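Side-chain contacts in putative Fe-S biosynthesis protein (Lactobacillus salivarius, PDB 2P2E), which is of unknown function but probably takes part in iron-sulphur cluster assembly: residues Ile5-Asp10 with Gly73-Lys78; Ala12-Arg17 with Leu114-Phe119; Leu52-Ser55 with Asp59-Lys62. All coordinates share one frame; numbering follows the deposited sequence.

Contact 1: Ile5-Asp10 with Gly73-Lys78; sequences ITVTDD and GKFYYK
Ile5 and Val7 of strand 4-7 pack against the ring of Phe75 from strand 75-77, a buried and wholly apolar contact inside a beta-barrel protein of the iron-sulphur cluster biosynthesis family. The two strands are not neighbours: strand 66-70 lies between them, parallel to 4-7 and antiparallel to 75-77, and binds both through its backbone, Ile5 pairing with Asp69 and Phe75 with Ile68. This spacing leaves the backbones of the touching residues well apart, with Ile5 CA and Phe75 CA 8.7 Å from each other, so side chains alone bridge the distance. All three bonds from backbone to side chain point toward the opposite segment. Ile5 stretches out its longer branch, CD1 lying anti to CA (chi2 -178°), and brings this methyl obliquely to the ring, 4.3 Å from Phe75 CD2. Val7 meets the neighbouring ring carbon: its CG2 sits at the ring edge, near the ring plane, 4.4 Å from Phe75 CE2. No hydrogen bond crosses between the segments, and the buried surface is modest, 103 Å², one ring meeting two branched side chains. Around them, Ile5 also touches Ile68, Met89 and Ile91, while Phe75 touches Leu26, joining the contact to strands 88-93 and 24-30. Beyond Val7 the chain turns into helix 9-19, with Thr8 at the N-cap position. Within strand 4-7 the two aliphatic residues also meet each other, Ile5 CG2 lying 4.1 Å from Val7 CG2.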
loop_
_atom_site.group_PDB
_atom_site.type_symbol
_atom_site.label_atom_id
_atom_site.label_comp_id
_atom_site.label_asym_id
_atom_site.label_seq_id
_atom_site.Cartn_x
_atom_site.Cartn_y
_atom_site.Cartn_z
ATOM N N ILE A 5 -2.589 8.571 -6.235
ATOM C CA ILE A 5 -2.733 7.229 -6.773
ATOM C C ILE A 5 -4.115 6.998 -7.351
ATOM O O ILE A 5 -5.119 7.336 -6.731
ATOM C CB ILE A 5 -2.487 6.150 -5.695
ATOM C CG1 ILE A 5 -1.008 6.097 -5.328
ATOM C CG2 ILE A 5 -2.931 4.789 -6.198
ATOM C CD1 ILE A 5 -0.697 5.021 -4.316
ATOM N N THR A 6 -4.151 6.410 -8.541
ATOM C CA THR A 6 -5.401 6.093 -9.208
ATOM C C THR A 6 -5.592 4.587 -9.135
ATOM O O THR A 6 -4.705 3.842 -9.523
ATOM C CB THR A 6 -5.369 6.531 -10.683
ATOM O OG1 THR A 6 -5.257 7.955 -10.750
ATOM C CG2 THR A 6 -6.628 6.094 -11.400
ATOM N N VAL A 7 -6.739 4.147 -8.630
ATOM C CA VAL A 7 -7.038 2.719 -8.514
ATOM C C VAL A 7 -8.115 2.327 -9.535
ATOM O O VAL A 7 -9.219 2.861 -9.504
ATOM C CB VAL A 7 -7.533 2.392 -7.084
ATOM C CG1 VAL A 7 -7.787 0.902 -6.930
ATOM C CG2 VAL A 7 -6.509 2.872 -6.065
ATOM N N THR A 8 -7.794 1.404 -10.440
ATOM C CA THR A 8 -8.756 0.971 -11.458
ATOM C C THR A 8 -9.968 0.335 -10.805
ATOM O O THR A 8 -9.944 0.028 -9.614
ATOM C CB THR A 8 -8.139 -0.056 -12.442
ATOM O OG1 THR A 8 -7.806 -1.259 -11.741
ATOM C CG2 THR A 8 -6.895 0.506 -13.077
ATOM N N ASP A 9 -11.032 0.142 -11.579
ATOM C CA ASP A 9 -12.244 -0.470 -11.049
ATOM C C ASP A 9 -12.002 -1.894 -10.552
ATOM O O ASP A 9 -12.431 -2.250 -9.461
ATOM C CB ASP A 9 -13.357 -0.465 -12.101
ATOM C CG ASP A 9 -13.911 0.933 -12.364
ATOM O OD1 ASP A 9 -14.014 1.729 -11.405
ATOM O OD2 ASP A 9 -14.257 1.238 -13.528
ATOM N N ASP A 10 -11.308 -2.708 -11.336
ATOM C CA ASP A 10 -11.027 -4.080 -10.921
ATOM C C ASP A 10 -10.204 -4.141 -9.643
ATOM O O ASP A 10 -10.399 -5.023 -8.817
ATOM C CB ASP A 10 -10.286 -4.826 -12.020
ATOM C CG ASP A 10 -11.112 -4.971 -13.271
ATOM O OD1 ASP A 10 -12.270 -5.439 -13.157
ATOM O OD2 ASP A 10 -10.604 -4.625 -14.367
ATOM N N GLY A 73 -9.864 6.264 -1.038
ATOM C CA GLY A 73 -9.531 6.627 0.325
ATOM C C GLY A 73 -8.057 6.958 0.437
ATOM O O GLY A 73 -7.368 7.117 -0.570
ATOM N N LYS A 74 -7.565 7.053 1.664
ATOM C CA LYS A 74 -6.171 7.377 1.906
ATOM C C LYS A 74 -5.249 6.181 2.000
ATOM O O LYS A 74 -5.668 5.080 2.321
ATOM C CB LYS A 74 -6.050 8.188 3.192
ATOM C CG LYS A 74 -6.361 9.649 3.022
ATOM C CD LYS A 74 -6.321 10.372 4.357
ATOM C CE LYS A 74 -6.501 11.867 4.177
ATOM N NZ LYS A 74 -7.775 12.186 3.471
ATOM N N PHE A 75 -3.979 6.437 1.718
ATOM C CA PHE A 75 -2.901 5.457 1.783
ATOM C C PHE A 75 -1.819 6.106 2.618
ATOM O O PHE A 75 -1.350 7.187 2.273
ATOM C CB PHE A 75 -2.318 5.203 0.402
ATOM C CG PHE A 75 -3.016 4.140 -0.372
ATOM C CD1 PHE A 75 -2.794 2.800 -0.084
ATOM C CD2 PHE A 75 -3.861 4.472 -1.431
ATOM C CE1 PHE A 75 -3.405 1.796 -0.847
ATOM C CE2 PHE A 75 -4.478 3.477 -2.199
ATOM C CZ PHE A 75 -4.249 2.144 -1.910
ATOM N N TYR A 76 -1.421 5.474 3.711
ATOM C CA TYR A 76 -0.373 6.048 4.537
ATOM C C TYR A 76 0.937 5.390 4.175
ATOM O O TYR A 76 0.954 4.241 3.758
ATOM C CB TYR A 76 -0.700 5.840 6.012
ATOM C CG TYR A 76 -1.830 6.723 6.448
ATOM C CD1 TYR A 76 -1.590 8.001 6.925
ATOM C CD2 TYR A 76 -3.150 6.310 6.312
ATOM C CE1 TYR A 76 -2.632 8.848 7.257
ATOM C CE2 TYR A 76 -4.206 7.151 6.640
ATOM C CZ TYR A 76 -3.936 8.418 7.112
ATOM O OH TYR A 76 -4.979 9.247 7.452
ATOM N N TYR A 77 2.034 6.120 4.313
ATOM C CA TYR A 77 3.339 5.566 3.991
ATOM C C TYR A 77 4.452 6.236 4.779
ATOM O O TYR A 77 4.304 7.361 5.266
ATOM C CB TYR A 77 3.620 5.696 2.492
ATOM C CG TYR A 77 3.817 7.109 2.025
ATOM C CD1 TYR A 77 5.091 7.605 1.754
ATOM C CD2 TYR A 77 2.730 7.952 1.846
ATOM C CE1 TYR A 77 5.277 8.911 1.311
ATOM C CE2 TYR A 77 2.902 9.262 1.409
ATOM C CZ TYR A 77 4.175 9.730 1.141
ATOM O OH TYR A 77 4.327 11.014 0.699
ATOM N N LYS A 78 5.571 5.532 4.900
ATOM C CA LYS A 78 6.709 6.059 5.624
ATOM C C LYS A 78 7.299 7.172 4.783
ATOM O O LYS A 78 7.624 6.974 3.615
ATOM C CB LYS A 78 7.725 4.950 5.872
ATOM C CG LYS A 78 7.171 3.854 6.762
ATOM C CD LYS A 78 8.156 2.732 7.005
ATOM C CE LYS A 78 8.318 1.850 5.793
ATOM N NZ LYS A 78 8.989 0.567 6.150
#

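Contact 2: Ala12-Arg17 with Leu114-Phe119; sequences AKKLQR and LSIQDF
Where Ile116 meets Lys14 and Leu15 there is no flat group at all, and the contact is aliphatic throughout; the ring of Phe119, further along the same segment, has Gln117 CB over one face, 3.9 Å above its plane and offset toward the rim. Ile116 is the centre. Its CG1 branch runs out nearly straight (chi2 167°) to present CD1 to two residues of the helix. Lys14 passes alongside in the opposite direction, laying its CE 3.6 Å from Ile116 CD1 and its CD 4.1 Å from the same methyl. Beyond CE the lysine chain bends (chi4 68°), and its NZ is hydrogen-bonded to the carbonyl oxygen of Ser98. Leu15 instead slants across Ile116, with Leu15 CD2 4.1 Å from Ile116 CD1. Helix 9-19 thus packs on strand 108-118 of the chain's mixed beta-sheet, the backbones held apart by side chains: Leu15 CA and Ile116 CA are 9.0 Å from each other. Leu100, on the adjoining strand 100-104, touches both Lys14 and Ile116, while Tyr18, one helix turn on from Lys14, also reaches Ile116. On the helix side, Leu15 is buried and leans on Ile72 as well.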
loop_
_atom_site.group_PDB
_atom_site.type_symbol
_atom_site.label_atom_id
_atom_site.label_comp_id
_atom_site.label_asym_id
_atom_site.label_seq_id
_atom_site.Cartn_x
_atom_site.Cartn_y
_atom_site.Cartn_z
ATOM N N ALA A 12 -10.033 -1.696 -7.251
ATOM C CA ALA A 12 -10.797 -1.186 -6.124
ATOM C C ALA A 12 -11.723 -2.285 -5.634
ATOM O O ALA A 12 -11.863 -2.504 -4.444
ATOM C CB ALA A 12 -11.601 0.030 -6.540
ATOM N N LYS A 13 -12.345 -2.986 -6.569
ATOM C CA LYS A 13 -13.253 -4.061 -6.215
ATOM C C LYS A 13 -12.542 -5.094 -5.354
ATOM O O LYS A 13 -13.097 -5.556 -4.364
ATOM C CB LYS A 13 -13.809 -4.721 -7.485
ATOM C CG LYS A 13 -14.903 -5.770 -7.242
ATOM C CD LYS A 13 -16.107 -5.177 -6.499
ATOM C CE LYS A 13 -17.327 -6.121 -6.500
ATOM N NZ LYS A 13 -17.052 -7.475 -5.894
ATOM N N LYS A 14 -11.312 -5.439 -5.718
ATOM C CA LYS A 14 -10.543 -6.424 -4.965
ATOM C C LYS A 14 -10.125 -5.897 -3.591
ATOM O O LYS A 14 -9.725 -6.667 -2.712
ATOM C CB LYS A 14 -9.294 -6.831 -5.746
ATOM C CG LYS A 14 -8.404 -7.832 -5.023
ATOM C CD LYS A 14 -6.993 -7.813 -5.599
ATOM C CE LYS A 14 -6.092 -8.883 -4.979
ATOM N NZ LYS A 14 -6.513 -10.264 -5.376
ATOM N N LEU A 15 -10.210 -4.582 -3.415
ATOM C CA LEU A 15 -9.843 -3.946 -2.160
ATOM C C LEU A 15 -11.071 -3.557 -1.370
ATOM O O LEU A 15 -10.968 -3.084 -0.244
ATOM C CB LEU A 15 -9.002 -2.699 -2.427
ATOM C CG LEU A 15 -7.531 -2.931 -2.793
ATOM C CD1 LEU A 15 -6.891 -1.646 -3.310
ATOM C CD2 LEU A 15 -6.796 -3.445 -1.569
ATOM N N GLN A 16 -12.235 -3.778 -1.963
ATOM C CA GLN A 16 -13.504 -3.428 -1.345
ATOM C C GLN A 16 -13.695 -3.983 0.066
ATOM O O GLN A 16 -14.095 -3.257 0.979
ATOM C CB GLN A 16 -14.631 -3.901 -2.249
ATOM C CG GLN A 16 -15.941 -3.158 -2.079
ATOM C CD GLN A 16 -16.865 -3.364 -3.270
ATOM O OE1 GLN A 16 -17.248 -4.496 -3.590
ATOM N NE2 GLN A 16 -17.214 -2.268 -3.942
ATOM N N ARG A 17 -13.395 -5.268 0.237
ATOM C CA ARG A 17 -13.537 -5.938 1.530
ATOM C C ARG A 17 -12.763 -5.253 2.657
ATOM O O ARG A 17 -13.059 -5.456 3.836
ATOM C CB ARG A 17 -13.067 -7.387 1.421
ATOM C CG ARG A 17 -13.695 -8.183 0.287
ATOM C CD ARG A 17 -15.166 -8.459 0.540
ATOM N NE ARG A 17 -15.413 -9.032 1.865
ATOM C CZ ARG A 17 -15.100 -10.270 2.236
ATOM N NH1 ARG A 17 -14.522 -11.103 1.385
ATOM N NH2 ARG A 17 -15.356 -10.672 3.476
ATOM N N LEU A 114 2.050 -6.597 -6.699
ATOM C CA LEU A 114 1.781 -5.959 -5.419
ATOM C C LEU A 114 0.873 -6.811 -4.540
ATOM O O LEU A 114 -0.295 -6.983 -4.845
ATOM C CB LEU A 114 1.131 -4.619 -5.702
ATOM C CG LEU A 114 0.884 -3.607 -4.598
ATOM C CD1 LEU A 114 2.200 -3.123 -4.006
ATOM C CD2 LEU A 114 0.105 -2.454 -5.204
ATOM N N SER A 115 1.396 -7.333 -3.439
ATOM C CA SER A 115 0.595 -8.182 -2.556
ATOM C C SER A 115 -0.176 -7.404 -1.513
ATOM O O SER A 115 0.043 -6.217 -1.322
ATOM C CB SER A 115 1.480 -9.187 -1.830
ATOM O OG SER A 115 2.211 -8.561 -0.793
ATOM N N ILE A 116 -1.076 -8.086 -0.823
ATOM C CA ILE A 116 -1.868 -7.444 0.212
ATOM C C ILE A 116 -1.771 -8.211 1.524
ATOM O O ILE A 116 -2.003 -9.411 1.563
ATOM C CB ILE A 116 -3.335 -7.379 -0.184
ATOM C CG1 ILE A 116 -3.456 -6.808 -1.590
ATOM C CG2 ILE A 116 -4.103 -6.530 0.824
ATOM C CD1 ILE A 116 -4.818 -6.983 -2.192
ATOM N N GLN A 117 -1.447 -7.511 2.599
ATOM C CA GLN A 117 -1.327 -8.155 3.893
ATOM C C GLN A 117 -2.329 -7.618 4.903
ATOM O O GLN A 117 -2.373 -6.417 5.163
ATOM C CB GLN A 117 0.082 -7.953 4.426
ATOM C CG GLN A 117 1.131 -8.198 3.382
ATOM C CD GLN A 117 2.079 -9.284 3.799
ATOM O OE1 GLN A 117 3.092 -9.542 3.134
ATOM N NE2 GLN A 117 1.762 -9.935 4.916
ATOM N N ASP A 118 -3.124 -8.519 5.471
ATOM C CA ASP A 118 -4.118 -8.140 6.463
ATOM C C ASP A 118 -3.557 -8.328 7.861
ATOM O O ASP A 118 -3.466 -9.454 8.350
ATOM C CB ASP A 118 -5.383 -8.988 6.315
ATOM C CG ASP A 118 -6.536 -8.479 7.182
ATOM O OD1 ASP A 118 -6.300 -7.576 8.020
ATOM O OD2 ASP A 118 -7.676 -8.988 7.030
ATOM N N PHE A 119 -3.182 -7.222 8.497
ATOM C CA PHE A 119 -2.642 -7.268 9.847
ATOM C C PHE A 119 -3.658 -6.733 10.855
ATOM O O PHE A 119 -3.292 -6.337 11.967
ATOM C CB PHE A 119 -1.345 -6.442 9.956
ATOM C CG PHE A 119 -0.156 -7.029 9.216
ATOM C CD1 PHE A 119 -0.120 -8.372 8.846
ATOM C CD2 PHE A 119 0.952 -6.229 8.922
ATOM C CE1 PHE A 119 1.005 -8.901 8.197
ATOM C CE2 PHE A 119 2.077 -6.756 8.275
ATOM C CZ PHE A 119 2.101 -8.091 7.915
#

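Contact 3: Leu52-Ser55 with Asp59-Lys62; sequences LVVS and DYKK
Tyr60 and Val54 cross at a slant, the phenol ring lying obliquely to the valine methyl that meets it. Val54 CG2 is the touching branch, 4.0 Å from Tyr60 CD2 and 4.3 Å from Tyr60 CG. This methyl occupies the crowded position between the backbone N and the carbonyl carbon. Tyr60 CG takes the equivalent place between N and carbonyl carbon (chi1 65°), and in both residues the bond from CA to CB points toward the other segment. Ser55 behaves differently: its CB leaves the backbone away from the loop, and it is the main-chain carbonyl that approaches, Ser55 O coming within 3.9 Å of Tyr60 CE2, again obliquely. This is van der Waals contact, as no hydrogen bond links the two segments. The ring thus meets the methyl of one residue and the carbonyl of the next, Val54 CG2 and Ser55 O being 3.8 Å apart. In the fold this is a local return of the chain: strand 49-55 of the mixed beta-sheet ends, three residues pass, and the loop leading to strand 66-70 swings back to bring its tyrosine against the strand's end. Val25 of the adjacent strand 24-30 touches both Val54 and Tyr60, and Leu37 packs on Val54; Tyr60 is buried, while Asp59 and Lys61 beside it are exposed. Lys61 lies over one face of the tyrosine that precedes it, its CG 3.9 Å above the ring plane and offset toward the rim.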
loop_
_atom_site.group_PDB
_atom_site.type_symbol
_atom_site.label_atom_id
_atom_site.label_comp_id
_atom_site.label_asym_id
_atom_site.label_seq_id
_atom_site.Cartn_x
_atom_site.Cartn_y
_atom_site.Cartn_z
ATOM N N LEU A 52 -0.452 -2.981 3.169
ATOM C CA LEU A 52 -0.758 -3.486 4.495
ATOM C C LEU A 52 -2.062 -2.876 4.949
ATOM O O LEU A 52 -2.330 -1.706 4.678
ATOM C CB LEU A 52 0.325 -3.080 5.492
ATOM C CG LEU A 52 1.643 -3.836 5.595
ATOM C CD1 LEU A 52 2.165 -4.189 4.214
ATOM C CD2 LEU A 52 2.637 -2.967 6.355
ATOM N N VAL A 53 -2.880 -3.666 5.626
ATOM C CA VAL A 53 -4.123 -3.155 6.160
ATOM C C VAL A 53 -4.076 -3.404 7.658
ATOM O O VAL A 53 -3.842 -4.522 8.127
ATOM C CB VAL A 53 -5.353 -3.819 5.508
ATOM C CG1 VAL A 53 -5.138 -5.284 5.396
ATOM C CG2 VAL A 53 -6.610 -3.531 6.327
ATOM N N VAL A 54 -4.267 -2.317 8.393
ATOM C CA VAL A 54 -4.245 -2.319 9.839
ATOM C C VAL A 54 -5.535 -1.706 10.333
ATOM O O VAL A 54 -6.381 -1.309 9.538
ATOM C CB VAL A 54 -3.103 -1.450 10.358
ATOM C CG1 VAL A 54 -1.778 -2.001 9.898
ATOM C CG2 VAL A 54 -3.289 -0.035 9.857
ATOM N N SER A 55 -5.666 -1.623 11.657
ATOM C CA SER A 55 -6.831 -1.024 12.295
ATOM C C SER A 55 -6.403 0.327 12.842
ATOM O O SER A 55 -5.219 0.571 13.080
ATOM C CB SER A 55 -7.335 -1.897 13.441
ATOM O OG SER A 55 -7.668 -3.197 12.994
ATOM N N ASP A 59 -0.353 1.176 16.098
ATOM C CA ASP A 59 0.517 2.331 15.921
ATOM C C ASP A 59 1.232 2.377 14.577
ATOM O O ASP A 59 2.365 1.925 14.441
ATOM C CB ASP A 59 1.539 2.390 17.049
ATOM C CG ASP A 59 2.491 3.559 16.901
ATOM O OD1 ASP A 59 2.014 4.690 16.627
ATOM O OD2 ASP A 59 3.715 3.344 17.067
ATOM N N TYR A 60 0.554 2.952 13.595
ATOM C CA TYR A 60 1.074 3.072 12.250
ATOM C C TYR A 60 1.350 4.531 11.976
ATOM O O TYR A 60 2.028 4.878 11.021
ATOM C CB TYR A 60 0.025 2.571 11.266
ATOM C CG TYR A 60 -1.224 3.421 11.252
ATOM C CD1 TYR A 60 -1.321 4.534 10.426
ATOM C CD2 TYR A 60 -2.294 3.135 12.097
ATOM C CE1 TYR A 60 -2.456 5.348 10.433
ATOM C CE2 TYR A 60 -3.436 3.945 12.120
ATOM C CZ TYR A 60 -3.511 5.054 11.283
ATOM O OH TYR A 60 -4.632 5.874 11.294
ATOM N N LYS A 61 0.795 5.394 12.807
ATOM C CA LYS A 61 0.969 6.828 12.624
ATOM C C LYS A 61 2.415 7.319 12.661
ATOM O O LYS A 61 2.899 7.910 11.700
ATOM C CB LYS A 61 0.157 7.585 13.679
ATOM C CG LYS A 61 -1.340 7.391 13.576
ATOM C CD LYS A 61 -1.892 7.929 12.246
ATOM C CE LYS A 61 -1.647 9.438 12.069
ATOM N NZ LYS A 61 -2.158 9.978 10.752
ATOM N N LYS A 62 3.096 7.087 13.775
ATOM C CA LYS A 62 4.466 7.546 13.925
ATOM C C LYS A 62 5.344 7.233 12.718
ATOM O O LYS A 62 6.105 8.093 12.258
ATOM C CB LYS A 62 5.080 6.951 15.188
ATOM C CG LYS A 62 6.516 7.389 15.459
ATOM C CD LYS A 62 6.928 7.076 16.907
ATOM C CE LYS A 62 8.433 7.241 17.148
ATOM N NZ LYS A 62 9.235 6.174 16.462
#

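How the contacts relate
All three contacts draw on one mixed sheet and touch pairwise, though their centres are about 11 Å (contacts 1 and 2) or about 15 Å apart. Contacts 1 and 2 share helix 9-19: Val7 CG1 of the first packs 3.4 Å from Ala12 N of the second, where strand 4-7 gives way to the helix. Contacts 2 and 3 sit on adjacent strands, 108-118 and 49-55, tied by probable backbone hydrogen bonds of 2.8 Å from Phe119 N to Val53 O and from Val53 N to Gln117 O. Contacts 1 and 3 meet through tyrosines, Tyr76 CG lying 4.3 Å from Tyr60 CE1, with Lys61 NZ 3.7 Å from Tyr76 CE1.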